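Local coordinates for fibrinogen-binding protein (Staphylococcus aureus subsp. aureus, PDB 3T49) that probably helps the bacterium evade the immune system by blocking the complement convertases that carry C3b, as a secreted SCIN-family inhibitor, at residues A[6-11]-A[55-60]; A[28-33]-A[61-66]. All coordinates share one frame; numbering follows the deposited sequence.

Contact 1 (6-11 with 55-60) and contact 2 (28-33 with 61-66) illustrate how one long helix can organise a small helical protein. Both draw on helix 50-72, through segments that follow each other directly, yet each spends them on a different partner: helix 5-13 for contact 1, helix 28-47 for contact 2. Their centres lie about 14 Å apart, each about 7 Å from the chain's centre and on opposite sides of it. Contact 1 is largely buried, whereas contact 2 sits nearer the surface. The two sulfates bind the 28-33 segment and probably come from the crystallisation liquor, so they mark basic side chains rather than a known active site.

Contact 1. Residues A[6-11]-A[55-60]; sequences AEELRT and DAKVAL
The side chain of L9 leaves its helix with CG anti to the backbone N (chi1 -178°); the turn at chi2 then directs CD1 at helix 50-72. K57 likewise has CG anti to its backbone N, but its chain then bends at chi3 (73°) and carries NZ to the carboxylate of E8. E8 holds CG beside its own backbone N and runs out extended, so the two charged chains run aslant to each other and meet at their tips.

The principle at work is that of helix pairing in a small bundle, where an apolar centre is flanked by charge. The segments run in roughly the same direction, 35° apart, and their axes approach to 9.6 Å. The nearest backbone pair is L9 and K57, whose CA atoms lie 5.6 Å apart. One methyl carries the apolar part: L9 CD1 lies 4.0 Å from A56 CB. The same CD1 is 4.0 Å from L60 CD1, the two leucine side chains lying roughly perpendicular. Between these two neighbours, L9 CD1 also comes within 3.8 Å of K57 N, so the methyl rests against the backbone of the opposing helix. L9 further touches A41 of helix 28-47 and M53 of helix 50-72, which places it in the interior where three helices converge, while K57 and L60 both reach L12.

On the exposed margin, E8 OE1 and K57 NZ form a salt bridge at 3.5 Å, and the hydrogen bond within it is weak. Its length and its position near solvent suggest a modest electrostatic attraction. Cohesion here therefore probably rests mainly on the buried methyl groups, with the charges of E8 and K57 favouring the pairing at its outer edge.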
ATOM      1  N   ALA A   6      -7.565  -0.863 -11.588  1.00 15.28           N
ATOM      2  CA  ALA A   6      -7.980   0.330 -10.827  1.00 11.79           C
ATOM      3  C   ALA A   6      -8.839  -0.000  -9.607  1.00 13.13           C
ATOM      4  O   ALA A   6      -8.663   0.596  -8.524  1.00 12.54           O
ATOM      5  CB  ALA A   6      -8.698   1.315 -11.739  1.00 14.07           C
ATOM      6  N   GLU A   7      -9.764  -0.947  -9.753  1.00 15.71           N
ATOM      7  CA  GLU A   7     -10.639  -1.301  -8.657  1.00 17.59           C
ATOM      8  C   GLU A   7      -9.841  -2.033  -7.583  1.00 15.72           C
ATOM      9  O   GLU A   7     -10.001  -1.757  -6.387  1.00 15.75           O
ATOM     10  CB  GLU A   7     -11.778  -2.209  -9.147  1.00 21.62           C
ATOM     11  CG  GLU A   7     -12.691  -2.641  -8.000  1.00 34.58           C
ATOM     12  CD  GLU A   7     -13.899  -3.463  -8.455  1.00 47.48           C
ATOM     13  OE1 GLU A   7     -14.020  -3.753  -9.669  1.00 51.81           O
ATOM     14  OE2 GLU A   7     -14.730  -3.816  -7.588  1.00 49.12           O
ATOM     15  N   GLU A   8      -8.966  -2.925  -8.021  1.00 13.52           N
ATOM     16  CA  GLU A   8      -8.140  -3.730  -7.108  1.00 14.42           C
ATOM     17  C   GLU A   8      -7.249  -2.782  -6.305  1.00 12.78           C
ATOM     18  O   GLU A   8      -7.089  -2.896  -5.079  1.00 13.26           O
ATOM     19  CB  GLU A   8      -7.281  -4.745  -7.869  1.00 17.93           C
ATOM     20  CG  GLU A   8      -8.068  -5.875  -8.560  1.00 26.29           C
ATOM     21  CD  GLU A   8      -7.160  -6.802  -9.361  1.00 38.07           C
ATOM     22  OE1 GLU A   8      -6.100  -6.329  -9.840  1.00 38.18           O
ATOM     23  OE2 GLU A   8      -7.504  -7.999  -9.515  1.00 45.44           O
ATOM     24  N   LEU A   9      -6.715  -1.775  -6.974  1.00 11.32           N
ATOM     25  CA  LEU A   9      -5.809  -0.839  -6.319  1.00 10.63           C
ATOM     26  C   LEU A   9      -6.568   0.040  -5.340  1.00 10.25           C
ATOM     27  O   LEU A   9      -6.082   0.285  -4.238  1.00 10.85           O
ATOM     28  CB  LEU A   9      -5.073  -0.019  -7.359  1.00  9.80           C
ATOM     29  CG  LEU A   9      -4.064   0.977  -6.829  1.00  9.35           C
ATOM     30  CD1 LEU A   9      -3.030   0.337  -5.892  1.00 10.15           C
ATOM     31  CD2 LEU A   9      -3.391   1.676  -7.996  1.00  9.77           C
ATOM     32  N   ARG A  10      -7.763   0.520  -5.676  1.00 10.18           N
ATOM     33  CA  ARG A  10      -8.555   1.276  -4.724  1.00 10.98           C
ATOM     34  C   ARG A  10      -8.877   0.445  -3.462  1.00 10.35           C
ATOM     35  O   ARG A  10      -8.820   0.982  -2.350  1.00 11.28           O
ATOM     36  CB  ARG A  10      -9.831   1.812  -5.417  1.00 14.91           C
ATOM     37  CG  ARG A  10     -10.755   2.686  -4.524  1.00 19.70           C
ATOM     38  CD  ARG A  10     -10.053   3.765  -3.696  1.00 20.65           C
ATOM     39  NE  ARG A  10      -9.488   4.855  -4.503  1.00 21.04           N
ATOM     40  CZ  ARG A  10      -8.872   5.930  -4.021  1.00 18.94           C
ATOM     41  NH1 ARG A  10      -8.693   6.071  -2.712  1.00 24.85           N
ATOM     42  NH2 ARG A  10      -8.400   6.860  -4.840  1.00 27.40           N
ATOM     43  N   THR A  11      -9.213  -0.825  -3.640  1.00 11.63           N
ATOM     44  CA  THR A  11      -9.491  -1.702  -2.503  1.00 12.77           C
ATOM     45  C   THR A  11      -8.275  -1.751  -1.586  1.00  9.99           C
ATOM     46  O   THR A  11      -8.409  -1.675  -0.358  1.00 12.18           O
ATOM     47  CB  THR A  11      -9.895  -3.083  -2.974  1.00 16.17           C
ATOM     48  OG1 THR A  11     -11.174  -2.972  -3.640  1.00 18.76           O
ATOM     49  CG2 THR A  11     -10.025  -4.065  -1.814  1.00 23.54           C
ATOM     50  N   ASP A  55       2.456  -1.580 -10.266  1.00 11.72           N
ATOM     51  CA  ASP A  55       3.600  -1.495  -9.365  1.00 12.17           C
ATOM     52  C   ASP A  55       3.112  -1.170  -7.953  1.00 11.08           C
ATOM     53  O   ASP A  55       3.592  -1.749  -6.978  1.00 11.35           O
ATOM     54  CB  ASP A  55       4.574  -0.446  -9.860  1.00 14.90           C
ATOM     55  CG  ASP A  55       5.362  -0.916 -11.080  1.00 24.44           C
ATOM     56  OD1 ASP A  55       5.341  -2.135 -11.353  1.00 31.58           O
ATOM     57  OD2 ASP A  55       5.982  -0.068 -11.753  1.00 27.71           O
ATOM     58  N   ALA A  56       2.168  -0.246  -7.833  1.00 10.81           N
ATOM     59  CA  ALA A  56       1.644   0.139  -6.521  1.00 10.33           C
ATOM     60  C   ALA A  56       0.850  -0.994  -5.904  1.00 10.23           C
ATOM     61  O   ALA A  56       0.902  -1.203  -4.688  1.00 10.58           O
ATOM     62  CB  ALA A  56       0.800   1.381  -6.617  1.00 10.83           C
ATOM     63  N   LYS A  57       0.104  -1.742  -6.703  1.00 10.12           N
ATOM     64  CA  LYS A  57      -0.632  -2.879  -6.206  1.00 11.24           C
ATOM     65  C   LYS A  57       0.326  -3.888  -5.609  1.00 11.24           C
ATOM     66  O   LYS A  57       0.116  -4.364  -4.478  1.00 11.39           O
ATOM     67  CB  LYS A  57      -1.462  -3.541  -7.315  1.00 14.42           C
ATOM     68  CG  LYS A  57      -2.204  -4.744  -6.836  1.00 21.02           C
ATOM     69  CD  LYS A  57      -2.945  -5.445  -7.973  1.00 31.09           C
ATOM     70  CE  LYS A  57      -1.980  -6.183  -8.866  1.00 44.54           C
ATOM     71  NZ  LYS A  57      -2.695  -6.966  -9.914  1.00 52.15           N
ATOM     72  N   VAL A  58       1.392  -4.234  -6.327  1.00 11.32           N
ATOM     73  CA  VAL A  58       2.350  -5.212  -5.841  1.00 12.21           C
ATOM     74  C   VAL A  58       3.026  -4.690  -4.569  1.00  9.82           C
ATOM     75  O   VAL A  58       3.206  -5.454  -3.608  1.00  9.90           O
ATOM     76  CB  VAL A  58       3.382  -5.549  -6.939  1.00 14.29           C
ATOM     77  CG1 VAL A  58       4.525  -6.389  -6.395  1.00 18.20           C
ATOM     78  CG2 VAL A  58       2.698  -6.272  -8.094  1.00 17.75           C
ATOM     79  N   ALA A  59       3.381  -3.427  -4.542  1.00  9.59           N
ATOM     80  CA  ALA A  59       4.086  -2.879  -3.384  1.00  9.33           C
ATOM     81  C   ALA A  59       3.198  -2.863  -2.159  1.00  8.18           C
ATOM     82  O   ALA A  59       3.635  -3.187  -1.048  1.00  8.78           O
ATOM     83  CB  ALA A  59       4.593  -1.500  -3.671  1.00 10.44           C
ATOM     84  N   LEU A  60       1.963  -2.448  -2.303  1.00  8.88           N
ATOM     85  CA  LEU A  60       1.035  -2.448  -1.177  1.00  7.78           C
ATOM     86  C   LEU A  60       0.755  -3.869  -0.686  1.00  8.42           C
ATOM     87  O   LEU A  60       0.754  -4.131   0.517  1.00  8.77           O
ATOM     88  CB  LEU A  60      -0.276  -1.720  -1.524  1.00  9.16           C
ATOM     89  CG  LEU A  60      -0.156  -0.201  -1.618  1.00  9.97           C
ATOM     90  CD1 LEU A  60      -1.432   0.384  -2.229  1.00 12.58           C
ATOM     91  CD2 LEU A  60       0.130   0.396  -0.236  1.00 10.48           C
TER

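Contact 2. Residues A[28-33]-A[61-66]; sequences PYYKRT and EKIYKE. With SO4 (sulfate ion), chain F; SO4 (sulfate ion), chain G.
A single methyl group, CD1 of I63, serves as the meeting point for three residues of the opposing helix. The setting is the hairpin of helices 28-47 and 50-72, part of the helical bundle of the SCIN family, and here segments 28-33 and 61-66 run roughly antiparallel, their directions 150° apart.

I63 points toward the partner helix, and with CG1 anti to its backbone N (chi1 -162°), and a further turn at chi2, it sets CD1 between two tyrosines. CD1 of I63 lies 3.6 Å from Y30 CD1. It is 3.7 Å from Y29 CE2, for Y29 and I63 reach out from their helices in opposing senses and lie alongside. T33 adds a third neighbour, its CG2 lying 3.9 Å from I63 CD1. The aromatic rings support each other too, for CD2 of Y29 stands over the centre of one face of the Y30 ring. Beyond this group, Y30 also touches I67 and I70 farther along helix 50-72.

Polar groups beside the methyl are held locally. T33 OG1 donates to Y29 O at 2.8 Å, from above the carbonyl plane, and because T33 N also donates to Y29 O that oxygen is gripped twice. On the other helix, K62 NZ bonds to the syn lone pair of E66 OE2 at 2.9 Å, a salt bridge between side chains four residues apart, about one helical turn. A water then ties the helices together, lying 2.8 Å from each of Y29 OH, K62 NZ and E66 OE1; it accepts from the lysine and donates to the glutamate.

R32 and K31 look elsewhere, each to its own sulfate. One face of the R32 guanidinium lies over Y29 CA, and its edge grasps the chain F ion, the R32 NE hydrogen reaching sulfate O1 at 165°.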
ATOM      1  N   PRO A  28      10.026   2.648  11.655  1.00 14.38           N
ATOM      2  CA  PRO A  28       9.481   3.650  10.716  1.00 13.09           C
ATOM      3  C   PRO A  28       9.454   3.258   9.240  1.00 12.16           C
ATOM      4  O   PRO A  28       8.673   3.837   8.483  1.00 11.80           O
ATOM      5  CB  PRO A  28      10.408   4.844  10.932  1.00 16.75           C
ATOM      6  CG  PRO A  28      10.871   4.720  12.325  1.00 18.22           C
ATOM      7  CD  PRO A  28      11.026   3.241  12.565  1.00 16.00           C
ATOM      8  N   TYR A  29      10.265   2.295   8.813  1.00 11.57           N
ATOM      9  CA  TYR A  29      10.235   1.804   7.446  1.00 11.47           C
ATOM     10  C   TYR A  29       8.815   1.484   6.994  1.00  8.96           C
ATOM     11  O   TYR A  29       8.454   1.777   5.854  1.00 10.14           O
ATOM     12  CB  TYR A  29      11.133   0.551   7.304  1.00 11.60           C
ATOM     13  CG  TYR A  29      10.937  -0.160   5.996  1.00 12.05           C
ATOM     14  CD1 TYR A  29      11.604   0.247   4.852  1.00 13.73           C
ATOM     15  CD2 TYR A  29      10.068  -1.251   5.902  1.00 12.58           C
ATOM     16  CE1 TYR A  29      11.405  -0.383   3.652  1.00 14.24           C
ATOM     17  CE2 TYR A  29       9.849  -1.874   4.709  1.00 12.81           C
ATOM     18  CZ  TYR A  29      10.532  -1.452   3.577  1.00 13.94           C
ATOM     19  OH  TYR A  29      10.319  -2.074   2.364  1.00 16.99           O
ATOM     20  N   TYR A  30       8.033   0.824   7.853  1.00  9.76           N
ATOM     21  CA  TYR A  30       6.769   0.290   7.400  1.00  9.97           C
ATOM     22  C   TYR A  30       5.798   1.405   7.018  1.00  9.64           C
ATOM     23  O   TYR A  30       5.251   1.412   5.914  1.00 11.00           O
ATOM     24  CB  TYR A  30       6.198  -0.716   8.437  1.00 10.66           C
ATOM     25  CG  TYR A  30       7.131  -1.887   8.540  1.00 10.49           C
ATOM     26  CD1 TYR A  30       7.098  -2.898   7.578  1.00 11.63           C
ATOM     27  CD2 TYR A  30       8.096  -1.934   9.525  1.00 12.92           C
ATOM     28  CE1 TYR A  30       8.004  -3.933   7.632  1.00 13.33           C
ATOM     29  CE2 TYR A  30       9.021  -2.990   9.585  1.00 12.75           C
ATOM     30  CZ  TYR A  30       8.944  -3.955   8.626  1.00 12.97           C
ATOM     31  OH  TYR A  30       9.862  -4.986   8.650  1.00 17.77           O
ATOM     32  N   LYS A  31       5.616   2.364   7.902  1.00  9.66           N
ATOM     33  CA  LYS A  31       4.733   3.482   7.582  1.00 10.31           C
ATOM     34  C   LYS A  31       5.230   4.291   6.389  1.00 10.66           C
ATOM     35  O   LYS A  31       4.439   4.697   5.537  1.00 10.03           O
ATOM     36  CB  LYS A  31       4.545   4.368   8.799  1.00 11.96           C
ATOM     37  CG  LYS A  31       3.439   5.404   8.567  1.00 15.18           C
ATOM     38  CD  LYS A  31       3.129   6.199   9.815  1.00 18.65           C
ATOM     39  CE  LYS A  31       2.333   7.444   9.440  1.00 26.03           C
ATOM     40  NZ  LYS A  31       3.245   8.523   8.880  1.00 40.04           N
ATOM     41  N   ARG A  32       6.525   4.541   6.296  0.96  9.38           N
ATOM     42  CA  ARG A  32       6.979   5.349   5.171  0.96 10.38           C
ATOM     43  C   ARG A  32       6.843   4.620   3.843  0.96  9.23           C
ATOM     44  O   ARG A  32       6.592   5.265   2.828  0.96 10.43           O
ATOM     45  CB  ARG A  32       8.366   5.979   5.385  0.96 16.83           C
ATOM     46  CG  ARG A  32       9.528   5.044   5.292  0.96 18.52           C
ATOM     47  CD  ARG A  32      10.886   5.806   5.111  0.96 19.16           C
ATOM     48  NE  ARG A  32      11.971   4.839   5.280  0.96 19.71           N
ATOM     49  CZ  ARG A  32      12.535   4.534   6.442  0.96 19.05           C
ATOM     50  NH1 ARG A  32      12.182   5.116   7.564  0.96 24.30           N
ATOM     51  NH2 ARG A  32      13.477   3.606   6.460  0.96 22.62           N
ATOM     52  N   THR A  33       6.907   3.284   3.846  1.00  9.97           N
ATOM     53  CA  THR A  33       6.661   2.520   2.636  1.00  9.65           C
ATOM     54  C   THR A  33       5.172   2.587   2.238  1.00  8.65           C
ATOM     55  O   THR A  33       4.830   2.756   1.059  1.00  9.48           O
ATOM     56  CB  THR A  33       7.175   1.073   2.794  1.00 11.17           C
ATOM     57  OG1 THR A  33       8.576   1.120   3.087  1.00 12.39           O
ATOM     58  CG2 THR A  33       6.958   0.294   1.513  1.00 14.40           C
ATOM     59  N   GLU A  61       0.488  -4.812  -1.579  1.00  8.60           N
ATOM     60  CA  GLU A  61       0.307  -6.200  -1.171  1.00  8.67           C
ATOM     61  C   GLU A  61       1.528  -6.687  -0.398  1.00  8.31           C
ATOM     62  O   GLU A  61       1.394  -7.376   0.633  1.00 10.55           O
ATOM     63  CB  GLU A  61       0.052  -7.106  -2.399  1.00 10.14           C
ATOM     64  CG  GLU A  61      -1.301  -6.854  -3.023  1.00 13.40           C
ATOM     65  CD  GLU A  61      -1.506  -7.605  -4.315  1.00 22.02           C
ATOM     66  OE1 GLU A  61      -0.496  -8.068  -4.886  1.00 31.31           O
ATOM     67  OE2 GLU A  61      -2.673  -7.683  -4.767  1.00 28.86           O
ATOM     68  N   LYS A  62       2.716  -6.339  -0.857  1.00  8.82           N
ATOM     69  CA  LYS A  62       3.950  -6.798  -0.227  1.00  9.63           C
ATOM     70  C   LYS A  62       4.064  -6.223   1.202  1.00  9.39           C
ATOM     71  O   LYS A  62       4.366  -6.964   2.154  1.00  9.93           O
ATOM     72  CB  LYS A  62       5.168  -6.387  -1.056  1.00 11.67           C
ATOM     73  CG  LYS A  62       6.521  -6.829  -0.485  1.00 14.12           C
ATOM     74  CD  LYS A  62       7.660  -6.374  -1.425  1.00 18.59           C
ATOM     75  CE  LYS A  62       9.031  -6.840  -0.951  1.00 29.33           C
ATOM     76  NZ  LYS A  62       9.548  -5.966   0.137  1.00 37.10           N
ATOM     77  N   ILE A  63       3.876  -4.910   1.366  1.00  8.77           N
ATOM     78  CA  ILE A  63       4.063  -4.294   2.685  1.00  8.59           C
ATOM     79  C   ILE A  63       2.956  -4.733   3.661  1.00  8.34           C
ATOM     80  O   ILE A  63       3.225  -4.942   4.849  1.00  8.09           O
ATOM     81  CB  ILE A  63       4.215  -2.740   2.591  1.00  9.93           C
ATOM     82  CG1 ILE A  63       4.851  -2.147   3.866  1.00 11.73           C
ATOM     83  CG2 ILE A  63       2.869  -2.055   2.292  1.00  9.84           C
ATOM     84  CD1 ILE A  63       6.297  -2.544   4.080  1.00 13.53           C
ATOM     85  N   TYR A  64       1.725  -4.925   3.196  1.00  7.48           N
ATOM     86  CA  TYR A  64       0.667  -5.406   4.070  1.00  7.75           C
ATOM     87  C   TYR A  64       0.992  -6.811   4.555  1.00  7.87           C
ATOM     88  O   TYR A  64       0.763  -7.133   5.717  1.00  8.50           O
ATOM     89  CB  TYR A  64      -0.684  -5.420   3.342  1.00  7.92           C
ATOM     90  CG  TYR A  64      -1.247  -4.072   2.955  1.00  8.35           C
ATOM     91  CD1 TYR A  64      -0.714  -2.871   3.416  1.00  9.18           C
ATOM     92  CD2 TYR A  64      -2.343  -4.010   2.115  1.00  9.08           C
ATOM     93  CE1 TYR A  64      -1.265  -1.656   3.036  1.00  9.17           C
ATOM     94  CE2 TYR A  64      -2.902  -2.808   1.744  1.00  9.63           C
ATOM     95  CZ  TYR A  64      -2.359  -1.631   2.195  1.00  8.53           C
ATOM     96  OH  TYR A  64      -2.912  -0.418   1.813  1.00  9.21           O
ATOM     97  N   LYS A  65       1.480  -7.689   3.678  1.00  8.91           N
ATOM     98  CA  LYS A  65       1.854  -9.059   4.063  1.00  8.92           C
ATOM     99  C   LYS A  65       2.988  -9.021   5.075  1.00  9.85           C
ATOM    100  O   LYS A  65       2.960  -9.792   6.055  1.00 10.65           O
ATOM    101  CB  LYS A  65       2.244  -9.865   2.825  1.00 10.84           C
ATOM    102  CG  LYS A  65       2.515 -11.327   3.164  1.00 17.99           C
ATOM    103  CD  LYS A  65       2.693 -12.152   1.881  1.00 22.20           C
ATOM    104  CE  LYS A  65       2.719 -13.654   2.226  1.00 27.26           C
ATOM    105  NZ  LYS A  65       2.967 -14.528   1.053  1.00 37.48           N
ATOM    106  N   GLU A  66       3.993  -8.175   4.853  1.00  9.04           N
ATOM    107  CA  GLU A  66       5.114  -8.049   5.793  1.00  9.64           C
ATOM    108  C   GLU A  66       4.628  -7.624   7.177  1.00  8.70           C
ATOM    109  O   GLU A  66       5.060  -8.186   8.202  1.00  9.29           O
ATOM    110  CB  GLU A  66       6.192  -7.092   5.279  1.00 11.94           C
ATOM    111  CG  GLU A  66       6.996  -7.722   4.174  1.00 18.04           C
ATOM    112  CD  GLU A  66       7.781  -6.774   3.319  1.00 19.55           C
ATOM    113  OE1 GLU A  66       7.491  -5.575   3.307  1.00 19.79           O
ATOM    114  OE2 GLU A  66       8.667  -7.258   2.573  1.00 24.65           O
TER
HETATM  115  S   SO4 F 501      13.824   3.035   2.596  0.65 28.61           S
HETATM  116  O1  SO4 F 501      12.565   3.763   2.744  0.65 23.26           O
HETATM  117  O2  SO4 F 501      14.800   3.909   1.954  0.65 35.13           O
HETATM  118  O3  SO4 F 501      14.307   2.618   3.904  0.65 30.33           O
HETATM  119  O4  SO4 F 501      13.604   1.859   1.762  0.65 36.17           O
HETATM  120  S   SO4 G 504       4.127   9.451  12.391  0.61 32.14           S
HETATM  121  O1  SO4 G 504       2.881   9.661  11.660  0.61 44.57           O
HETATM  122  O2  SO4 G 504       4.535  10.704  13.019  0.61 35.92           O
HETATM  123  O3  SO4 G 504       3.956   8.436  13.426  0.61 37.97           O
HETATM  124  O4  SO4 G 504       5.155   9.020  11.455  0.61 22.65           O
HETATM  125  O   HOH W   1       8.298  -3.769   1.346  1.00 19.94           O